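Local structure of exopolygalacturonase (Yersinia enterocolitica, 2UVF) at residues P154-V159 against G186-I191. The protein probably hydrolyses pectin-derived polygalacturonate from a chain end, as a family 28 glycoside hydrolase with exo-activity that binds digalacturonic acid. Sequence-based numbering, arbitrary orientation.
Sequences PQIVNV and GCRVEI
Arg188 and Pro154 meet flat against corner: CG of the proline ring sits over the centre of the guanidinium, 3.5 Å above its plane, while the two side chains cross obliquely. The arginine leaves the strand with CG anti to the backbone N (chi1 179°) and bends at chi3 (-61°), which turns its head beneath the ring; salt bridges from NH2 to Asp49 and Glu50 hold that head in place. Ile156 runs alongside Arg188, pointing the same way, and its CD1 reaches Glu190 OE2 at 3.5 Å. Glu190, bent at chi2, crosses Ile156 obliquely and lays its CG 3.6 Å from Ile156 CG2; its other oxygen, OE1, is hydrogen-bonded to Asn210 on strand 207-211. Val157 and Val189 point to the reverse face; just past strand 156-158, Val159 turns toward the second segment and meets Val189 at about a right angle, CG1 to CG1 at a tight 3.4 Å. All three valines pack on Ala179 of helix 173-181. Four backbone hydrogen bonds tie the two segments together in parallel register, Val157 opposite Val189. The bond from Glu190 N to Val157 O is the shortest, at 2.7 Å and nearly along the C=O axis, and the same carbonyl receives a CA-H...O contact from Val189. Cys187 is fastened by its disulfide to Cys183 in the loop after helix 173-181. Strand 156-158 pairs with 187-191, which continues to 207-211; with the helix packed on the valines, the contact lies at the N-terminal, helix-capped end of the right-handed parallel beta-helix characteristic of family 28 glycoside hydrolases.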
# COMPACT_ATOMS: atom_id res chain seq x y z
N PRO A 154 11.82 22.92 -13.43
CA PRO A 154 12.38 21.81 -14.21
C PRO A 154 12.35 22.00 -15.74
O PRO A 154 11.60 22.83 -16.27
CB PRO A 154 11.46 20.64 -13.84
CG PRO A 154 10.15 21.29 -13.66
CD PRO A 154 10.45 22.60 -12.97
N GLN A 155 13.17 21.21 -16.45
CA GLN A 155 13.11 21.14 -17.90
C GLN A 155 11.84 20.38 -18.31
O GLN A 155 11.79 19.16 -18.18
CB GLN A 155 14.33 20.42 -18.46
CG GLN A 155 14.38 20.41 -20.00
CD GLN A 155 15.00 19.14 -20.61
OE1 GLN A 155 15.54 18.29 -19.91
NE2 GLN A 155 14.89 19.02 -21.93
N ILE A 156 10.84 21.11 -18.79
CA ILE A 156 9.61 20.47 -19.26
C ILE A 156 9.90 19.73 -20.55
O ILE A 156 10.52 20.28 -21.46
CB ILE A 156 8.45 21.49 -19.46
CG1 ILE A 156 8.18 22.30 -18.18
CG2 ILE A 156 7.18 20.78 -19.99
CD1 ILE A 156 8.05 21.46 -16.87
N VAL A 157 9.46 18.47 -20.61
CA VAL A 157 9.56 17.65 -21.82
C VAL A 157 8.17 17.09 -22.09
O VAL A 157 7.64 16.33 -21.28
CB VAL A 157 10.58 16.48 -21.66
CG1 VAL A 157 10.64 15.65 -22.93
CG2 VAL A 157 11.97 16.98 -21.27
N ASN A 158 7.58 17.46 -23.21
CA ASN A 158 6.23 17.01 -23.54
C ASN A 158 6.32 15.86 -24.55
O ASN A 158 7.02 15.97 -25.54
CB ASN A 158 5.41 18.19 -24.07
CG ASN A 158 3.98 17.81 -24.45
OD1 ASN A 158 3.68 16.66 -24.78
ND2 ASN A 158 3.09 18.80 -24.43
N VAL A 159 5.64 14.75 -24.27
CA VAL A 159 5.74 13.55 -25.12
C VAL A 159 5.13 13.76 -26.52
O VAL A 159 5.38 12.96 -27.43
CB VAL A 159 5.13 12.24 -24.47
CG1 VAL A 159 5.82 11.90 -23.16
CG2 VAL A 159 3.61 12.33 -24.30
N GLY A 186 16.69 16.19 -13.69
CA GLY A 186 15.76 17.19 -13.17
C GLY A 186 14.59 17.52 -14.09
O GLY A 186 13.79 18.42 -13.78
N CYS A 187 14.48 16.81 -15.21
CA CYS A 187 13.39 16.99 -16.16
C CYS A 187 12.02 16.65 -15.55
O CYS A 187 11.94 16.07 -14.47
CB CYS A 187 13.62 16.18 -17.45
SG CYS A 187 13.95 14.37 -17.27
N ARG A 188 10.96 17.04 -16.25
CA ARG A 188 9.63 16.54 -16.00
C ARG A 188 9.01 16.20 -17.35
O ARG A 188 8.78 17.10 -18.17
CB ARG A 188 8.78 17.57 -15.24
CG ARG A 188 7.35 17.12 -14.96
CD ARG A 188 6.50 18.23 -14.36
NE ARG A 188 7.07 18.66 -13.09
CZ ARG A 188 7.00 19.89 -12.58
NH1 ARG A 188 6.37 20.88 -13.22
NH2 ARG A 188 7.57 20.13 -11.42
N VAL A 189 8.79 14.91 -17.59
CA VAL A 189 8.10 14.46 -18.81
C VAL A 189 6.59 14.61 -18.59
O VAL A 189 6.06 14.09 -17.62
CB VAL A 189 8.48 13.00 -19.16
CG1 VAL A 189 7.81 12.54 -20.45
CG2 VAL A 189 9.97 12.85 -19.27
N GLU A 190 5.92 15.33 -19.49
CA GLU A 190 4.48 15.56 -19.41
C GLU A 190 3.71 14.69 -20.41
O GLU A 190 4.05 14.67 -21.59
CB GLU A 190 4.10 17.03 -19.68
CG GLU A 190 5.02 18.09 -19.07
CD GLU A 190 4.63 18.53 -17.66
OE1 GLU A 190 3.94 17.77 -16.95
OE2 GLU A 190 5.03 19.66 -17.27
N ILE A 191 2.69 13.99 -19.91
CA ILE A 191 1.67 13.35 -20.76
C ILE A 191 0.36 14.13 -20.58
O ILE A 191 -0.40 13.87 -19.63
CB ILE A 191 1.45 11.86 -20.36
CG1 ILE A 191 2.76 11.05 -20.50
CG2 ILE A 191 0.30 11.23 -21.17
CD1 ILE A 191 2.76 9.72 -19.80